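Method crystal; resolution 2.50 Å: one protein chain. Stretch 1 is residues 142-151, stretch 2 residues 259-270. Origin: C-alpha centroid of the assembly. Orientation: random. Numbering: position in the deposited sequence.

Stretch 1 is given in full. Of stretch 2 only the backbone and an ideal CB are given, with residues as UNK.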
# COMPACT_ATOMS: atom_id res chain seq x y z
N SER A 142 4.15 11.63 14.64
CA SER A 142 4.60 12.42 13.51
C SER A 142 3.58 13.52 13.22
O SER A 142 2.39 13.33 13.35
CB SER A 142 4.83 11.53 12.33
OG SER A 142 5.91 10.65 12.56
N HIS A 143 4.11 14.69 12.86
CA HIS A 143 3.29 15.85 12.52
C HIS A 143 3.67 16.24 11.10
O HIS A 143 4.63 16.98 10.88
CB HIS A 143 3.43 16.98 13.55
CG HIS A 143 3.02 16.61 14.94
ND1 HIS A 143 3.96 16.19 15.87
CD2 HIS A 143 1.82 16.49 15.56
CE1 HIS A 143 3.36 15.87 17.00
NE2 HIS A 143 2.04 16.01 16.82
N PRO A 144 2.96 15.72 10.08
CA PRO A 144 3.34 15.96 8.69
C PRO A 144 2.81 17.29 8.14
O PRO A 144 1.93 17.93 8.74
CB PRO A 144 2.59 14.83 7.97
CG PRO A 144 1.32 14.69 8.77
CD PRO A 144 1.75 14.91 10.21
N ASP A 145 3.35 17.68 6.99
CA ASP A 145 2.75 18.69 6.14
C ASP A 145 1.48 18.07 5.54
O ASP A 145 1.53 17.17 4.70
CB ASP A 145 3.78 19.15 5.10
CG ASP A 145 3.32 20.26 4.18
OD1 ASP A 145 2.11 20.38 3.96
OD2 ASP A 145 4.20 21.01 3.68
N VAL A 146 0.32 18.56 6.00
CA VAL A 146 -0.99 18.04 5.63
C VAL A 146 -1.22 18.19 4.12
O VAL A 146 -1.78 17.30 3.47
CB VAL A 146 -2.09 18.76 6.43
CG1 VAL A 146 -3.49 18.45 5.91
CG2 VAL A 146 -2.00 18.39 7.90
N GLN A 147 -0.82 19.33 3.57
CA GLN A 147 -1.04 19.65 2.18
C GLN A 147 -0.33 18.62 1.29
O GLN A 147 -0.91 18.09 0.34
CB GLN A 147 -0.54 21.07 1.91
CG GLN A 147 -0.73 21.53 0.47
CD GLN A 147 0.12 22.72 0.12
OE1 GLN A 147 1.19 22.94 0.69
NE2 GLN A 147 -0.38 23.52 -0.81
N VAL A 148 0.93 18.34 1.63
CA VAL A 148 1.79 17.48 0.81
C VAL A 148 1.36 16.02 0.98
O VAL A 148 1.39 15.26 0.01
CB VAL A 148 3.27 17.69 1.15
CG1 VAL A 148 4.17 16.71 0.40
CG2 VAL A 148 3.70 19.13 0.87
N LEU A 149 0.96 15.63 2.20
CA LEU A 149 0.54 14.25 2.46
C LEU A 149 -0.71 13.94 1.65
O LEU A 149 -0.80 12.91 0.97
CB LEU A 149 0.27 14.06 3.96
CG LEU A 149 -0.23 12.67 4.36
CD1 LEU A 149 0.71 11.58 3.88
CD2 LEU A 149 -0.36 12.58 5.86
N ALA A 150 -1.67 14.87 1.69
CA ALA A 150 -2.93 14.72 0.97
C ALA A 150 -2.67 14.61 -0.53
O ALA A 150 -3.28 13.80 -1.21
CB ALA A 150 -3.84 15.88 1.29
N ALA A 151 -1.72 15.41 -1.03
CA ALA A 151 -1.39 15.43 -2.46
C ALA A 151 -0.71 14.10 -2.84
O ALA A 151 -0.99 13.54 -3.89
CB ALA A 151 -0.53 16.63 -2.77
N UNK A 259 4.10 20.41 14.34
CA UNK A 259 5.40 20.62 13.68
C UNK A 259 5.24 21.37 12.37
O UNK A 259 5.40 22.57 12.33
CB UNK A 259 6.10 19.28 13.43
N UNK A 260 4.88 20.64 11.31
CA UNK A 260 4.54 21.19 9.98
C UNK A 260 3.01 21.28 9.79
O UNK A 260 2.55 21.68 8.71
CB UNK A 260 5.15 20.32 8.88
N UNK A 261 2.23 20.91 10.82
CA UNK A 261 0.77 20.90 10.76
C UNK A 261 0.25 22.35 10.84
O UNK A 261 0.44 22.99 11.87
CB UNK A 261 0.19 20.05 11.89
N UNK A 262 -0.40 22.80 9.77
CA UNK A 262 -0.94 24.15 9.62
C UNK A 262 -2.48 24.13 9.65
O UNK A 262 -3.10 23.31 8.97
CB UNK A 262 -0.44 24.78 8.32
N UNK A 263 -3.06 25.06 10.40
CA UNK A 263 -4.50 25.12 10.62
C UNK A 263 -5.26 25.45 9.32
O UNK A 263 -6.38 24.95 9.11
CB UNK A 263 -4.82 26.16 11.70
N UNK A 264 -4.68 26.28 8.45
CA UNK A 264 -5.36 26.69 7.21
C UNK A 264 -5.40 25.50 6.23
O UNK A 264 -6.38 25.34 5.48
CB UNK A 264 -4.65 27.89 6.57
N UNK A 265 -4.35 24.66 6.23
CA UNK A 265 -4.33 23.42 5.43
C UNK A 265 -5.45 22.48 5.88
O UNK A 265 -6.14 21.89 5.05
CB UNK A 265 -2.97 22.72 5.55
N UNK A 266 -5.63 22.34 7.20
CA UNK A 266 -6.64 21.43 7.79
C UNK A 266 -8.05 21.85 7.38
O UNK A 266 -8.88 21.00 7.04
CB UNK A 266 -6.53 21.41 9.32
N UNK A 267 -8.32 23.16 7.42
CA UNK A 267 -9.65 23.68 7.10
C UNK A 267 -9.95 23.41 5.62
O UNK A 267 -11.05 22.98 5.26
CB UNK A 267 -9.74 25.18 7.41
N UNK A 268 -8.94 23.62 4.76
CA UNK A 268 -9.08 23.39 3.32
C UNK A 268 -9.28 21.89 3.03
O UNK A 268 -10.12 21.53 2.20
CB UNK A 268 -7.85 23.92 2.58
N UNK A 269 -8.54 21.01 3.72
CA UNK A 269 -8.67 19.58 3.53
C UNK A 269 -10.07 19.11 3.98
O UNK A 269 -10.69 18.27 3.32
CB UNK A 269 -7.57 18.84 4.30
N UNK A 270 -10.58 19.69 5.07
CA UNK A 270 -11.92 19.36 5.57
C UNK A 270 -12.98 19.68 4.51
O UNK A 270 -13.90 18.88 4.31
CB UNK A 270 -12.21 20.12 6.86

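Position 259 opens the stretch beside His-143. Its ideal CB points toward stretch 1 and lies 3.5 Å from His-143 CB, with room for that CB, so alanine or glycine would both be compatible with this contact; larger side chains are not tested by it. The residue is Gly-259, whose N packs 3.6 Å from His-143 CB.

At position 260 the ideal CB again points toward stretch 1, at 3.7 Å from Asp-145 N and 3.9 Å from both Pro-144 C and His-143 O. With backbone this near, a short side chain is the simplest fit. Ala-260 supplies a single methyl, its CB 3.7 Å from Asp-145 N and 4.2 Å from Asp-145 CB. Its carbonyl also serves the contact: one water donates to Ala-260 O (2.5 Å from the water O) and accepts from Val-146 N (3.0 Å) and from the N of position 262 (2.8 Å), joining stretches that share no direct hydrogen bond.

Position 261 directs its CB sideways, 4.2 Å from Pro-144 O and 4.8 Å from both His-143 CB and Val-146 CG2. Stretch 1 offers mostly carbon here, which suits valine, isoleucine or leucine. In Val-261, chi1 t, CG2 reaches 3.4 Å from Pro-144 O, 3.7 Å from His-143 CB and 4.2 Å from Pro-144 CD, while CG1 lies 4.3 Å from Val-146 CG2.

Positions 262, 263 and 264 have no atom of stretch 1 within 5.5 Å of their ideal CBs, so many polar residues would do. Arg-262 is the N-cap residue of the following helix, and its NH2 forms a salt bridge with Asp-264 OD2 at 2.8 Å; Gln-263 starts the helix.

At position 265 the CB points toward stretch 1, 4.2 Å from Val-146 CB and 4.5 Å from Gln-147 N. A carbon surface adjoins the carboxylate of Asp-145, so an aromatic or a mixed polar side chain is plausible. His-265, chi1 m, lays one ring face against Gln-147 CB, a CH-pi contact 3.5 Å from CB to the ring centroid and 17° off the normal. Its ND1 lies 3.8 Å from Asp-145 OD1, the same oxygen that caps the helix by weak bonds from Gln-147 N and Val-148 N.

Position 266 is sideways, its ideal CB 5.4 Å from Val-146 CG1; only a side chain of some length would reach. Leu-266 does, with CD2 4.0 Å from Val-146 CG2.

Positions 267 and 268, occupied by Glu-267 and Leu-268, find no partner in stretch 1, and their ideal CBs leave the choice open.

Position 269 lies one helical turn beyond 265 and points toward stretch 1, 4.4 Å from Val-146 CG1, favoring a branched aliphatic side chain. Leu-269 places CD2 3.6 Å from Val-146 CG1 and CD1 4.1 Å from Ala-150 CB.

Position 270 has no atom of stretch 1 within 5.5 Å of its ideal CB, so stretch 1 does not restrict it; it is Asp-270, whose OD1 is hydrogen-bonded elsewhere in the structure.

Stretch 2 259-270: GAVRQDHLELLD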
# COMPACT_ATOMS: atom_id res chain seq x y z
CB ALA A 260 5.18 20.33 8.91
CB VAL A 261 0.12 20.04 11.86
CG1 VAL A 261 -1.41 20.14 11.81
CG2 VAL A 261 0.57 18.58 11.78
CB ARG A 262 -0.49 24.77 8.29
CG ARG A 262 1.01 24.99 8.15
CD ARG A 262 1.38 25.60 6.80
NE ARG A 262 0.67 26.86 6.55
CZ ARG A 262 0.61 27.48 5.38
NH1 ARG A 262 1.37 27.09 4.37
NH2 ARG A 262 -0.22 28.50 5.23
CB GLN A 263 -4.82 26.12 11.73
CG GLN A 263 -6.25 25.99 12.28
CD GLN A 263 -6.52 24.64 12.90
OE1 GLN A 263 -5.63 24.01 13.51
NE2 GLN A 263 -7.75 24.17 12.76
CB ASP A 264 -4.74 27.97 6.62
CG ASP A 264 -3.32 27.84 6.09
OD1 ASP A 264 -2.50 27.15 6.73
OD2 ASP A 264 -3.05 28.46 5.03
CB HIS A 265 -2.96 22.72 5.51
CG HIS A 265 -1.88 23.36 4.70
ND1 HIS A 265 -0.55 22.98 4.82
CD2 HIS A 265 -1.90 24.38 3.81
CE1 HIS A 265 0.19 23.71 4.02
NE2 HIS A 265 -0.61 24.57 3.38
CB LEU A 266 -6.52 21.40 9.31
CG LEU A 266 -5.37 20.56 9.88
CD1 LEU A 266 -5.22 20.76 11.38
CD2 LEU A 266 -5.58 19.09 9.56
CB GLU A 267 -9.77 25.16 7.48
CG GLU A 267 -9.72 25.41 8.98
CD GLU A 267 -9.57 26.86 9.43
OE1 GLU A 267 -10.18 27.74 8.79
OE2 GLU A 267 -8.85 27.12 10.42
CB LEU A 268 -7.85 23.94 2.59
CG LEU A 268 -7.75 25.46 2.51
CD1 LEU A 268 -6.44 25.88 1.85
CD2 LEU A 268 -8.95 26.07 1.77
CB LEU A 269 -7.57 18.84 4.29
CG LEU A 269 -7.55 17.32 4.07
CD1 LEU A 269 -7.55 16.96 2.59
CD2 LEU A 269 -6.35 16.69 4.75
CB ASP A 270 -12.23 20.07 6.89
CG ASP A 270 -12.97 19.20 7.90
OD1 ASP A 270 -12.96 17.95 7.76
OD2 ASP A 270 -13.52 19.77 8.86
O HOH W 1 0.32 21.09 7.68
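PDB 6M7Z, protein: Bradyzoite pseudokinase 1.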